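Local coordinates for SPbeta prophage-derived uncharacterized protein YomS (Bacillus subtilis, PDB 6I5O) that is of unknown function, an all-beta protein encoded by the SPbeta prophage and probably part of its lytic cassette, at residues A[37-45]-A[110-118]; A[57-68]-A[95-103]. One frame throughout, in Å; residues are numbered along the deposited sequence. Where two conformers were deposited one is given.

Contact 1 of 2, residues A[37-45]-A[110-118]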
ATOM      1  N   HIS A  37      -1.048 -18.153  -7.386  1.00 11.32           N
ATOM      2  CA  HIS A  37      -1.917 -17.245  -6.629  1.00 11.10           C
ATOM      3  C   HIS A  37      -1.145 -16.241  -5.811  1.00 11.48           C
ATOM      4  O   HIS A  37      -1.785 -15.516  -5.024  1.00 11.87           O
ATOM      5  CB  HIS A  37      -2.939 -18.036  -5.827  1.00 11.35           C
ATOM      6  CG  HIS A  37      -2.386 -18.889  -4.746  1.00 11.41           C
ATOM      7  ND1 HIS A  37      -2.897 -20.145  -4.530  1.00 11.86           N
ATOM      8  CD2 HIS A  37      -1.452 -18.634  -3.793  1.00 11.27           C
ATOM      9  CE1 HIS A  37      -2.315 -20.651  -3.454  1.00 12.29           C
ATOM     10  NE2 HIS A  37      -1.386 -19.754  -3.008  1.00 11.56           N
ATOM     11  N   PHE A  38       0.166 -16.136  -5.901  1.00 11.00           N
ATOM     12  CA  PHE A  38       0.950 -15.277  -5.011  1.00 11.21           C
ATOM     13  C   PHE A  38       0.950 -13.838  -5.511  1.00 11.32           C
ATOM     14  O   PHE A  38       0.638 -13.519  -6.669  1.00 11.10           O
ATOM     15  CB  PHE A  38       2.353 -15.860  -4.852  1.00 10.95           C
ATOM     16  CG  PHE A  38       2.330 -17.148  -4.070  1.00 11.45           C
ATOM     17  CD1 PHE A  38       2.135 -17.153  -2.700  1.00 11.49           C
ATOM     18  CD2 PHE A  38       2.480 -18.378  -4.695  1.00 11.82           C
ATOM     19  CE1 PHE A  38       2.022 -18.343  -2.011  1.00 12.46           C
ATOM     20  CE2 PHE A  38       2.350 -19.574  -3.999  1.00 12.44           C
ATOM     21  CZ  PHE A  38       2.203 -19.553  -2.635  1.00 12.62           C
ATOM     22  N   ARG A  39       1.253 -12.941  -4.572  0.70 11.70           N
ATOM     23  CA  ARG A  39       1.278 -11.487  -4.859  0.70 11.77           C
ATOM     24  C   ARG A  39       2.664 -10.880  -4.741  0.70 11.60           C
ATOM     25  O   ARG A  39       2.949  -9.920  -5.459  0.70 11.26           O
ATOM     26  CB  ARG A  39       0.370 -10.704  -3.901  0.70 12.84           C
ATOM     27  CG  ARG A  39      -1.117 -11.055  -3.917  0.70 13.95           C
ATOM     28  CD  ARG A  39      -1.790 -10.301  -2.741  0.70 15.08           C
ATOM     29  NE  ARG A  39      -3.193 -10.571  -2.509  0.70 16.79           N
ATOM     30  CZ  ARG A  39      -4.168  -9.887  -3.087  0.70 17.17           C
ATOM     31  NH1 ARG A  39      -3.877  -9.040  -4.039  0.70 16.68           N
ATOM     32  NH2 ARG A  39      -5.432 -10.070  -2.767  0.70 19.43           N
ATOM     33  N   GLU A  40       3.464 -11.343  -3.795  0.60 12.58           N
ATOM     34  CA  GLU A  40       4.750 -10.703  -3.466  0.60 12.90           C
ATOM     35  C   GLU A  40       5.838 -11.781  -3.398  0.60 12.44           C
ATOM     36  O   GLU A  40       5.564 -12.903  -3.029  0.60 12.28           O
ATOM     37  CB  GLU A  40       4.670  -9.971  -2.102  0.60 14.06           C
ATOM     38  CG  GLU A  40       3.593  -8.902  -2.016  0.60 15.62           C
ATOM     39  CD  GLU A  40       3.427  -8.314  -0.621  0.60 19.01           C
ATOM     40  OE1 GLU A  40       3.321  -9.091   0.448  0.60 20.93           O
ATOM     41  OE2 GLU A  40       3.281  -7.063  -0.638  0.60 26.52           O
ATOM     42  N   LEU A  41       7.059 -11.360  -3.694  1.00 12.79           N
ATOM     43  CA  LEU A  41       8.260 -12.210  -3.579  1.00 12.95           C
ATOM     44  C   LEU A  41       9.365 -11.434  -2.904  1.00 12.98           C
ATOM     45  O   LEU A  41       9.602 -10.285  -3.243  1.00 13.21           O
ATOM     46  CB  LEU A  41       8.709 -12.564  -4.991  1.00 14.07           C
ATOM     47  CG  LEU A  41      10.072 -13.209  -5.182  1.00 14.59           C
ATOM     48  CD1 LEU A  41      10.188 -14.567  -4.577  1.00 14.63           C
ATOM     49  CD2 LEU A  41      10.407 -13.296  -6.653  1.00 15.29           C
ATOM     50  N   THR A  42      10.062 -12.130  -2.019  1.00 13.43           N
ATOM     51  CA  THR A  42      11.328 -11.619  -1.475  1.00 13.26           C
ATOM     52  C   THR A  42      12.406 -12.635  -1.811  1.00 13.75           C
ATOM     53  O   THR A  42      12.302 -13.795  -1.389  1.00 14.04           O
ATOM     54  CB  THR A  42      11.238 -11.407   0.036  1.00 13.44           C
ATOM     55  OG1 THR A  42      10.207 -10.447   0.314  1.00 13.84           O
ATOM     56  CG2 THR A  42      12.540 -10.878   0.609  1.00 14.37           C
ATOM     57  N   VAL A  43      13.419 -12.203  -2.533  1.00 14.20           N
ATOM     58  CA  VAL A  43      14.567 -13.058  -2.941  1.00 14.92           C
ATOM     59  C   VAL A  43      15.753 -12.753  -2.045  1.00 15.13           C
ATOM     60  O   VAL A  43      16.068 -11.583  -1.823  1.00 15.56           O
ATOM     61  CB  VAL A  43      14.942 -12.760  -4.403  1.00 15.93           C
ATOM     62  CG1 VAL A  43      16.143 -13.559  -4.832  1.00 17.66           C
ATOM     63  CG2 VAL A  43      13.795 -13.106  -5.307  1.00 16.97           C
ATOM     64  N   LYS A  44      16.412 -13.811  -1.571  1.00 14.54           N
ATOM     65  CA  LYS A  44      17.675 -13.696  -0.828  1.00 15.05           C
ATOM     66  C   LYS A  44      18.792 -14.176  -1.749  1.00 15.15           C
ATOM     67  O   LYS A  44      18.752 -15.336  -2.264  1.00 15.84           O
ATOM     68  CB  LYS A  44      17.637 -14.528   0.443  1.00 15.39           C
ATOM     69  CG  LYS A  44      18.942 -14.558   1.195  1.00 15.83           C
ATOM     70  CD  LYS A  44      19.356 -13.222   1.779  1.00 16.17           C
ATOM     71  CE  LYS A  44      20.798 -13.144   2.264  1.00 16.79           C
ATOM     72  NZ  LYS A  44      21.045 -14.072   3.373  1.00 17.37           N
ATOM     73  N   ILE A  45      19.796 -13.334  -1.908  0.70 15.65           N
ATOM     74  CA  ILE A  45      21.032 -13.702  -2.651  0.70 16.11           C
ATOM     75  C   ILE A  45      22.091 -13.989  -1.587  0.70 16.79           C
ATOM     76  O   ILE A  45      22.389 -13.107  -0.760  0.70 16.79           O
ATOM     77  CB  ILE A  45      21.437 -12.577  -3.612  0.70 16.64           C
ATOM     78  CG1 ILE A  45      20.346 -12.400  -4.665  0.70 17.07           C
ATOM     79  CG2 ILE A  45      22.761 -12.870  -4.280  0.70 16.98           C
ATOM     80  CD1 ILE A  45      20.396 -11.101  -5.371  0.70 17.39           C
ATOM     81  N   VAL A 110      26.832 -19.033  -5.603  1.00 21.54           N
ATOM     82  CA  VAL A 110      25.758 -18.078  -5.266  1.00 20.34           C
ATOM     83  C   VAL A 110      24.464 -18.865  -5.199  1.00 19.56           C
ATOM     84  O   VAL A 110      24.167 -19.677  -6.095  1.00 20.10           O
ATOM     85  CB  VAL A 110      25.726 -16.885  -6.245  1.00 20.17           C
ATOM     86  CG1 VAL A 110      25.376 -17.294  -7.655  1.00 20.86           C
ATOM     87  CG2 VAL A 110      24.770 -15.796  -5.747  1.00 20.23           C
ATOM     88  N   THR A 111      23.715 -18.608  -4.138  0.50 18.77           N
ATOM     89  CA  THR A 111      22.383 -19.212  -3.904  0.50 18.21           C
ATOM     90  C   THR A 111      21.336 -18.112  -4.083  0.50 17.23           C
ATOM     91  O   THR A 111      21.563 -16.960  -3.657  0.50 17.25           O
ATOM     92  CB  THR A 111      22.385 -19.953  -2.567  0.50 18.80           C
ATOM     93  OG1 THR A 111      23.157 -21.157  -2.690  0.50 19.87           O
ATOM     94  CG2 THR A 111      21.006 -20.287  -2.096  0.50 18.46           C
ATOM     95  N   VAL A 112      20.221 -18.474  -4.678  1.00 16.53           N
ATOM     96  CA  VAL A 112      19.105 -17.495  -4.906  1.00 15.93           C
ATOM     97  C   VAL A 112      17.842 -18.214  -4.495  1.00 16.09           C
ATOM     98  O   VAL A 112      17.445 -19.151  -5.195  1.00 15.93           O
ATOM     99  CB  VAL A 112      19.060 -16.976  -6.348  1.00 15.88           C
ATOM    100  CG1 VAL A 112      17.988 -15.928  -6.492  1.00 15.15           C
ATOM    101  CG2 VAL A 112      20.406 -16.423  -6.785  1.00 16.64           C
ATOM    102  N   LYS A 113      17.198 -17.738  -3.423  1.00 16.56           N
ATOM    103  CA  LYS A 113      16.042 -18.434  -2.845  1.00 17.24           C
ATOM    104  C   LYS A 113      14.997 -17.415  -2.509  1.00 17.19           C
ATOM    105  O   LYS A 113      15.355 -16.305  -2.159  1.00 19.72           O
ATOM    106  CB  LYS A 113      16.416 -19.246  -1.610  1.00 18.88           C
ATOM    107  CG  LYS A 113      17.384 -20.383  -1.870  1.00 21.92           C
ATOM    108  CD  LYS A 113      17.760 -21.180  -0.681  1.00 24.68           C
ATOM    109  CE  LYS A 113      18.520 -22.421  -1.061  1.00 28.02           C
ATOM    110  NZ  LYS A 113      19.001 -23.145   0.146  1.00 31.28           N
ATOM    111  N   GLY A 114      13.726 -17.741  -2.663  1.00 15.22           N
ATOM    112  CA  GLY A 114      12.682 -16.753  -2.342  1.00 14.71           C
ATOM    113  C   GLY A 114      11.642 -17.294  -1.424  1.00 14.91           C
ATOM    114  O   GLY A 114      11.486 -18.504  -1.235  1.00 15.32           O
ATOM    115  N   ILE A 115      10.945 -16.350  -0.822  1.00 14.17           N
ATOM    116  CA  ILE A 115       9.683 -16.611  -0.094  1.00 13.95           C
ATOM    117  C   ILE A 115       8.628 -15.761  -0.813  1.00 13.14           C
ATOM    118  O   ILE A 115       8.819 -14.571  -1.057  1.00 13.22           O
ATOM    119  CB  ILE A 115       9.780 -16.234   1.390  1.00 14.39           C
ATOM    120  CG1 ILE A 115      10.761 -17.167   2.079  1.00 15.15           C
ATOM    121  CG2 ILE A 115       8.413 -16.278   2.048  1.00 14.58           C
ATOM    122  CD1 ILE A 115      11.140 -16.749   3.494  1.00 15.82           C
ATOM    123  N   VAL A 116       7.502 -16.414  -1.088  1.00 13.47           N
ATOM    124  CA  VAL A 116       6.371 -15.784  -1.813  1.00 13.43           C
ATOM    125  C   VAL A 116       5.209 -15.732  -0.857  1.00 12.71           C
ATOM    126  O   VAL A 116       5.044 -16.622   0.008  1.00 13.56           O
ATOM    127  CB  VAL A 116       6.026 -16.473  -3.146  1.00 14.47           C
ATOM    128  CG1 VAL A 116       7.126 -16.203  -4.154  1.00 15.47           C
ATOM    129  CG2 VAL A 116       5.703 -17.917  -2.939  1.00 15.21           C
ATOM    130  N   VAL A 117       4.365 -14.705  -1.035  1.00 12.25           N
ATOM    131  CA  VAL A 117       3.270 -14.387  -0.104  1.00 12.43           C
ATOM    132  C   VAL A 117       2.040 -14.042  -0.924  1.00 11.86           C
ATOM    133  O   VAL A 117       2.147 -13.262  -1.913  1.00 11.73           O
ATOM    134  CB  VAL A 117       3.674 -13.218   0.798  1.00 12.67           C
ATOM    135  CG1 VAL A 117       2.638 -12.932   1.835  1.00 12.77           C
ATOM    136  CG2 VAL A 117       5.049 -13.447   1.440  1.00 13.42           C
ATOM    137  N   SER A 118       0.889 -14.553  -0.517  1.00 12.41           N
ATOM    138  CA  SER A 118      -0.408 -14.255  -1.163  1.00 12.84           C
ATOM    139  C   SER A 118      -1.082 -13.038  -0.546  1.00 13.57           C
ATOM    140  O   SER A 118      -0.543 -12.356   0.339  1.00 14.52           O
ATOM    141  CB  SER A 118      -1.303 -15.442  -1.140  1.00 13.13           C
ATOM    142  OG  SER A 118      -1.844 -15.671   0.188  1.00 14.20           O
TER
HETATM  143  O   HOH W   1       7.628 -11.777  -0.189  1.00 32.73           O
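Strands 40-45 and 110-117 pair antiparallel, their axes at 158° and 4.5 Å apart at closest, with Glu-40, Thr-42 and Lys-44 in hydrogen-bonded pairs with Val-117, Ile-115 and Lys-113. A classic beta bulge ends the pairing: Val-117 O accepts from both Arg-39 N (2.8 Å) and Glu-40 N (3.0 Å). Just beyond it the Phe-38 ring is clamped on its two faces. Val-116 CG2 sits 3.5 Å from the ring centroid, almost on the normal, a CH-pi contact, and CD2 of the neighbouring His-37 covers the opposite face; the Val-117 carbonyl carbon lies at the ring edge. With chi1 at -71°, Val-116 CG2 stands between the backbone N and the carbonyl carbon, and the other methyl, CG1, meets Leu-41 CD1 at a tight 3.5 Å. Further along the sheet face of Leu-41 and Val-116, the CG1 methyls of Val-43 and Val-112 press together at 3.4 Å. Gly-114 brings only its backbone to this row, and Leu-41 CD1 passes 4.0 Å from its CA. Water 1 donates to Thr-42 OG1 and Ile-115 O, while Asp-90 also hydrogen-bonds that hydroxyl. Lys-44 turns away to Glu-64 and Asp-60 of a second subunit. Hydrocarbon thus closes the Leu-41 face, while the Thr-42 face mixes apolar side chains with polar groups partnered by water, Asp-90 and a second subunit.

Contact 2 of 2, residues A[57-68]-A[95-103]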
ATOM      1  N   TYR A  57      14.182 -11.024 -13.685  1.00 13.38           N
ATOM      2  CA  TYR A  57      13.296 -11.068 -14.860  1.00 13.39           C
ATOM      3  C   TYR A  57      11.903 -11.548 -14.515  1.00 12.45           C
ATOM      4  O   TYR A  57      11.646 -12.439 -13.684  1.00 12.69           O
ATOM      5  CB  TYR A  57      13.847 -12.032 -15.928  1.00 13.69           C
ATOM      6  CG  TYR A  57      15.064 -11.509 -16.608  1.00 14.46           C
ATOM      7  CD1 TYR A  57      15.009 -10.460 -17.480  1.00 14.74           C
ATOM      8  CD2 TYR A  57      16.316 -12.078 -16.381  1.00 15.17           C
ATOM      9  CE1 TYR A  57      16.091  -9.981 -18.175  1.00 16.62           C
ATOM     10  CE2 TYR A  57      17.420 -11.616 -17.063  1.00 16.68           C
ATOM     11  CZ  TYR A  57      17.322 -10.547 -17.937  1.00 17.46           C
ATOM     12  OH  TYR A  57      18.408 -10.064 -18.614  1.00 20.60           O
ATOM     13  N   ALA A  58      10.947 -10.923 -15.194  1.00 12.76           N
ATOM     14  CA  ALA A  58       9.597 -11.459 -15.404  1.00 12.85           C
ATOM     15  C   ALA A  58       9.588 -12.239 -16.707  1.00 13.53           C
ATOM     16  O   ALA A  58      10.256 -11.820 -17.655  1.00 14.52           O
ATOM     17  CB  ALA A  58       8.593 -10.347 -15.415  1.00 12.51           C
ATOM     18  N   VAL A  59       8.857 -13.345 -16.737  1.00 13.78           N
ATOM     19  CA  VAL A  59       8.797 -14.188 -17.940  1.00 14.22           C
ATOM     20  C   VAL A  59       7.326 -14.439 -18.268  1.00 13.62           C
ATOM     21  O   VAL A  59       6.584 -14.839 -17.404  1.00 13.88           O
ATOM     22  CB  VAL A  59       9.573 -15.504 -17.742  1.00 15.19           C
ATOM     23  CG1 VAL A  59       9.547 -16.336 -19.018  1.00 15.95           C
ATOM     24  CG2 VAL A  59      10.981 -15.239 -17.288  1.00 16.30           C
ATOM     25  N   ASP A  60       6.946 -14.231 -19.519  1.00 14.14           N
ATOM     26  CA  ASP A  60       5.568 -14.486 -19.931  1.00 14.73           C
ATOM     27  C   ASP A  60       5.359 -15.915 -20.435  1.00 16.00           C
ATOM     28  O   ASP A  60       6.291 -16.709 -20.454  1.00 15.31           O
ATOM     29  CB  ASP A  60       5.076 -13.403 -20.902  1.00 14.62           C
ATOM     30  CG  ASP A  60       5.598 -13.443 -22.311  1.00 15.48           C
ATOM     31  OD1 ASP A  60       6.246 -14.457 -22.673  1.00 15.44           O
ATOM     32  OD2 ASP A  60       5.309 -12.446 -23.090  1.00 15.44           O
ATOM     33  N   GLU A  61       4.148 -16.228 -20.840  0.70 17.40           N
ATOM     34  CA  GLU A  61       3.748 -17.610 -21.237  0.70 19.72           C
ATOM     35  C   GLU A  61       4.501 -18.031 -22.494  0.70 20.28           C
ATOM     36  O   GLU A  61       4.528 -19.233 -22.759  0.70 22.09           O
ATOM     37  CB  GLU A  61       2.231 -17.693 -21.421  0.70 21.63           C
ATOM     38  CG  GLU A  61       1.536 -17.951 -20.082  0.70 23.59           C
ATOM     39  CD  GLU A  61       0.050 -18.325 -20.077  0.70 26.08           C
ATOM     40  OE1 GLU A  61      -0.714 -17.415 -20.495  0.70 30.30           O
ATOM     41  OE2 GLU A  61      -0.340 -19.493 -19.637  0.70 27.10           O
ATOM     42  N   ASN A  62       5.035 -17.091 -23.267  1.00 19.45           N
ATOM     43  CA  ASN A  62       5.805 -17.414 -24.502  1.00 21.23           C
ATOM     44  C   ASN A  62       7.305 -17.479 -24.237  1.00 20.93           C
ATOM     45  O   ASN A  62       8.071 -17.725 -25.158  1.00 22.26           O
ATOM     46  CB  ASN A  62       5.527 -16.401 -25.597  1.00 23.53           C
ATOM     47  CG  ASN A  62       4.077 -16.428 -26.001  1.00 27.57           C
ATOM     48  OD1 ASN A  62       3.430 -15.378 -26.119  1.00 33.37           O
ATOM     49  ND2 ASN A  62       3.503 -17.615 -26.114  1.00 28.33           N
ATOM     50  N   GLY A  63       7.742 -17.219 -23.041  1.00 19.36           N
ATOM     51  CA  GLY A  63       9.158 -17.264 -22.656  1.00 18.60           C
ATOM     52  C   GLY A  63       9.872 -15.957 -22.850  1.00 17.83           C
ATOM     53  O   GLY A  63      11.070 -15.931 -22.661  1.00 18.36           O
ATOM     54  N   GLU A  64       9.208 -14.867 -23.211  1.00 16.63           N
ATOM     55  CA  GLU A  64       9.884 -13.578 -23.331  1.00 16.06           C
ATOM     56  C   GLU A  64      10.267 -13.096 -21.923  1.00 15.06           C
ATOM     57  O   GLU A  64       9.457 -13.154 -20.982  1.00 14.22           O
ATOM     58  CB  GLU A  64       9.000 -12.557 -24.021  1.00 16.25           C
ATOM     59  CG  GLU A  64       9.724 -11.269 -24.296  1.00 16.73           C
ATOM     60  CD  GLU A  64       8.984 -10.289 -25.195  1.00 17.93           C
ATOM     61  OE1 GLU A  64       7.774 -10.064 -24.950  1.00 16.90           O
ATOM     62  OE2 GLU A  64       9.541  -9.829 -26.196  1.00 19.49           O
ATOM     63  N   LYS A  65      11.510 -12.661 -21.763  1.00 15.39           N
ATOM     64  CA  LYS A  65      12.075 -12.145 -20.499  1.00 15.58           C
ATOM     65  C   LYS A  65      12.073 -10.625 -20.504  1.00 14.64           C
ATOM     66  O   LYS A  65      12.396 -10.021 -21.479  1.00 14.88           O
ATOM     67  CB  LYS A  65      13.521 -12.614 -20.309  1.00 17.08           C
ATOM     68  CG  LYS A  65      13.687 -14.109 -20.226  1.00 18.88           C
ATOM     69  CD  LYS A  65      15.093 -14.565 -20.500  1.00 20.31           C
ATOM     70  CE  LYS A  65      16.166 -13.903 -19.664  1.00 21.03           C
ATOM     71  NZ  LYS A  65      17.508 -14.507 -19.877  1.00 21.82           N
ATOM     72  N   THR A  66      11.664 -10.063 -19.393  1.00 14.02           N
ATOM     73  CA  THR A  66      11.572  -8.589 -19.228  1.00 13.53           C
ATOM     74  C   THR A  66      12.258  -8.184 -17.918  1.00 12.64           C
ATOM     75  O   THR A  66      11.959  -8.761 -16.869  1.00 12.27           O
ATOM     76  CB  THR A  66      10.124  -8.125 -19.153  1.00 13.02           C
ATOM     77  OG1 THR A  66       9.332  -8.743 -20.159  1.00 13.12           O
ATOM     78  CG2 THR A  66      10.021  -6.619 -19.282  1.00 13.15           C
ATOM     79  N   ALA A  67      13.209  -7.264 -17.977  1.00 13.31           N
ATOM     80  CA  ALA A  67      13.896  -6.806 -16.765  1.00 13.42           C
ATOM     81  C   ALA A  67      12.856  -6.347 -15.725  1.00 13.17           C
ATOM     82  O   ALA A  67      11.923  -5.595 -16.061  1.00 13.71           O
ATOM     83  CB  ALA A  67      14.842  -5.695 -17.099  1.00 13.68           C
ATOM     84  N   LEU A  68      13.033  -6.787 -14.495  1.00 13.74           N
ATOM     85  CA  LEU A  68      12.026  -6.575 -13.446  1.00 13.34           C
ATOM     86  C   LEU A  68      12.689  -5.837 -12.288  1.00 13.76           C
ATOM     87  O   LEU A  68      13.642  -6.363 -11.705  1.00 14.37           O
ATOM     88  CB  LEU A  68      11.503  -7.939 -12.996  1.00 13.78           C
ATOM     89  CG  LEU A  68      10.517  -7.936 -11.845  1.00 13.72           C
ATOM     90  CD1 LEU A  68       9.234  -7.226 -12.215  1.00 14.28           C
ATOM     91  CD2 LEU A  68      10.217  -9.321 -11.341  1.00 14.21           C
ATOM     92  N   GLY A  95       0.726  -9.861 -11.004  1.00 10.87           N
ATOM     93  CA  GLY A  95       0.259  -9.891 -12.394  1.00 10.98           C
ATOM     94  C   GLY A  95       1.207 -10.538 -13.375  1.00 11.22           C
ATOM     95  O   GLY A  95       1.057 -10.292 -14.603  1.00 12.02           O
ATOM     96  N   LEU A  96       2.149 -11.326 -12.888  1.00 10.99           N
ATOM     97  CA  LEU A  96       3.186 -11.936 -13.747  1.00 11.50           C
ATOM     98  C   LEU A  96       2.929 -13.426 -13.849  1.00 11.57           C
ATOM     99  O   LEU A  96       2.459 -14.037 -12.901  1.00 12.18           O
ATOM    100  CB  LEU A  96       4.573 -11.740 -13.162  1.00 11.56           C
ATOM    101  CG  LEU A  96       4.981 -10.299 -12.912  1.00 11.72           C
ATOM    102  CD1 LEU A  96       6.364 -10.267 -12.280  1.00 11.95           C
ATOM    103  CD2 LEU A  96       4.974  -9.484 -14.222  1.00 12.47           C
ATOM    104  N   PHE A  97       3.265 -14.057 -14.981  1.00 11.97           N
ATOM    105  CA  PHE A  97       3.172 -15.513 -15.110  1.00 12.20           C
ATOM    106  C   PHE A  97       4.327 -16.214 -14.367  1.00 11.94           C
ATOM    107  O   PHE A  97       4.095 -17.072 -13.517  1.00 11.56           O
ATOM    108  CB  PHE A  97       3.186 -15.887 -16.573  1.00 12.87           C
ATOM    109  CG  PHE A  97       3.286 -17.376 -16.797  1.00 13.73           C
ATOM    110  CD1 PHE A  97       2.309 -18.218 -16.309  1.00 14.80           C
ATOM    111  CD2 PHE A  97       4.330 -17.897 -17.563  1.00 14.35           C
ATOM    112  CE1 PHE A  97       2.435 -19.600 -16.527  1.00 15.53           C
ATOM    113  CE2 PHE A  97       4.369 -19.249 -17.869  1.00 15.59           C
ATOM    114  CZ  PHE A  97       3.462 -20.084 -17.288  1.00 15.76           C
ATOM    115  N   LYS A  98       5.553 -15.795 -14.653  1.00 12.46           N
ATOM    116  CA  LYS A  98       6.761 -16.435 -14.083  1.00 12.80           C
ATOM    117  C   LYS A  98       7.756 -15.363 -13.696  1.00 12.64           C
ATOM    118  O   LYS A  98       7.755 -14.269 -14.256  1.00 12.33           O
ATOM    119  CB  LYS A  98       7.452 -17.336 -15.086  1.00 13.60           C
ATOM    120  CG  LYS A  98       6.894 -18.743 -15.179  1.00 14.61           C
ATOM    121  CD  LYS A  98       7.594 -19.522 -16.264  1.00 15.25           C
ATOM    122  CE  LYS A  98       7.428 -21.015 -16.108  1.00 16.58           C
ATOM    123  NZ  LYS A  98       8.156 -21.732 -17.176  1.00 18.09           N
ATOM    124  N   VAL A  99       8.616 -15.735 -12.749  1.00 13.23           N
ATOM    125  CA  VAL A  99       9.813 -14.910 -12.461  1.00 13.20           C
ATOM    126  C   VAL A  99      11.050 -15.803 -12.524  1.00 13.97           C
ATOM    127  O   VAL A  99      10.961 -17.024 -12.269  1.00 14.32           O
ATOM    128  CB  VAL A  99       9.674 -14.160 -11.118  1.00 13.48           C
ATOM    129  CG1 VAL A  99       8.587 -13.106 -11.169  1.00 14.01           C
ATOM    130  CG2 VAL A  99       9.446 -15.086  -9.971  1.00 14.34           C
ATOM    131  N   MET A 100      12.158 -15.171 -12.824  1.00 13.93           N
ATOM    132  CA  MET A 100      13.453 -15.823 -13.058  0.60 14.47           C
ATOM    133  C   MET A 100      14.554 -14.899 -12.558  1.00 14.81           C
ATOM    134  O   MET A 100      14.460 -13.691 -12.729  1.00 14.28           O
ATOM    135  CB  MET A 100      13.620 -16.101 -14.556  0.60 15.27           C
ATOM    136  CG  MET A 100      15.043 -16.497 -14.893  0.60 16.22           C
ATOM    137  SD  MET A 100      15.427 -16.412 -16.659  0.60 17.65           S
ATOM    138  CE  MET A 100      14.404 -17.756 -17.132  0.60 17.60           C
ATOM    139  N   PHE A 101      15.575 -15.472 -11.934  1.00 14.92           N
ATOM    140  CA  PHE A 101      16.740 -14.714 -11.410  1.00 15.75           C
ATOM    141  C   PHE A 101      17.978 -15.305 -12.039  1.00 16.22           C
ATOM    142  O   PHE A 101      18.414 -16.381 -11.558  1.00 18.52           O
ATOM    143  CB  PHE A 101      16.762 -14.799  -9.888  1.00 16.28           C
ATOM    144  CG  PHE A 101      15.642 -13.987  -9.333  1.00 16.16           C
ATOM    145  CD1 PHE A 101      14.340 -14.492  -9.266  1.00 16.42           C
ATOM    146  CD2 PHE A 101      15.829 -12.632  -9.058  1.00 16.97           C
ATOM    147  CE1 PHE A 101      13.276 -13.664  -8.964  1.00 17.13           C
ATOM    148  CE2 PHE A 101      14.772 -11.827  -8.717  1.00 17.44           C
ATOM    149  CZ  PHE A 101      13.506 -12.333  -8.688  1.00 17.16           C
ATOM    150  N   GLU A 102      18.475 -14.686 -13.083  1.00 15.34           N
ATOM    151  CA  GLU A 102      19.557 -15.248 -13.906  1.00 15.97           C
ATOM    152  C   GLU A 102      20.907 -14.930 -13.257  1.00 16.50           C
ATOM    153  O   GLU A 102      21.193 -13.747 -12.975  1.00 16.55           O
ATOM    154  CB  GLU A 102      19.533 -14.629 -15.293  1.00 16.72           C
ATOM    155  CG  GLU A 102      20.659 -15.158 -16.186  1.00 17.85           C
ATOM    156  CD  GLU A 102      20.564 -14.734 -17.618  1.00 19.57           C
ATOM    157  OE1 GLU A 102      19.555 -14.075 -17.994  1.00 20.33           O
ATOM    158  OE2 GLU A 102      21.382 -15.235 -18.408  1.00 21.27           O
ATOM    159  N   VAL A 103      21.740 -15.972 -13.078  1.00 16.91           N
ATOM    160  CA  VAL A 103      23.161 -15.765 -12.739  1.00 17.60           C
ATOM    161  C   VAL A 103      23.862 -15.491 -14.059  1.00 18.45           C
ATOM    162  O   VAL A 103      24.070 -16.452 -14.844  1.00 18.55           O
ATOM    163  CB  VAL A 103      23.735 -16.972 -11.981  1.00 18.27           C
ATOM    164  CG1 VAL A 103      25.223 -16.821 -11.763  1.00 19.31           C
ATOM    165  CG2 VAL A 103      22.994 -17.209 -10.682  1.00 17.60           C
TER
HETATM  166  O   HOH W   2      20.456 -11.627 -19.090  1.00 31.21           O
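Lys-65 reaches across the side chain of Tyr-57 to Glu-102, where it forms a salt bridge. Its CB points toward segment 95-103 and the chain runs on extended through CG to CD; a bend there (chi3 53°) carries CE over the centre of the Tyr-57 ring, 3.6 Å above its plane. The same CE lies 4.0 Å from Met-100 SD, and the terminal NZ meets Glu-102 OE1 at 2.8 Å, on the syn side but 33° out of the carboxylate plane. Glu-29 is a second acidic partner of NZ. Water 2 donates to Glu-102 OE1 and hydrogen-bonds Tyr-57 OH, closing a bridge between the two side chains. Met-100 SD also makes an oblique Met-aromatic contact with the Tyr-57 ring.

Along the backbone, strand 57-59 pairs antiparallel with strand 98-103: Tyr-57 and Met-100 exchange two backbone bonds, while the bond from Lys-98 N to Val-59 O is weak. On the face of Ala-58 and Val-99, Leu-96 CD1 packs against Ala-58 CB at 3.8 Å and meets Leu-68 tip to tip. Past the strand end, Glu-61 CG stands 3.6 Å from the centroid of the Phe-97 ring, over its face. In the type I turn, the bond from Asn-62 N to Asp-60 OD1 makes an Asx turn, and Glu-64 N reaches the same oxygen from the opposite face of the carboxylate; OD2 pairs with Lys-44 of a neighbouring subunit. With two acidic partners, Lys-65 probably keeps its charge, and its CE covers one face of the tyrosine ring.

Contact 1 is the more buried, its centre about 5 Å from the centre of the chain, whereas the centre of contact 2 lies about 10 Å from it and that contact is only partly covered. Both belong to the same curled antiparallel sheet, and strands 98-107 and 110-117 follow each other in the chain. They meet through Phe-101, whose CZ is 3.5 Å from Val-43 CG2 and whose ring also packs on Leu-41, in a core shared with Phe-91 and Phe-20. Each contact has a bridging water, but only contact 2 has a salt bridge between its own segments. Across the subunit interface, the strand of contact 1 faces the turn of contact 2.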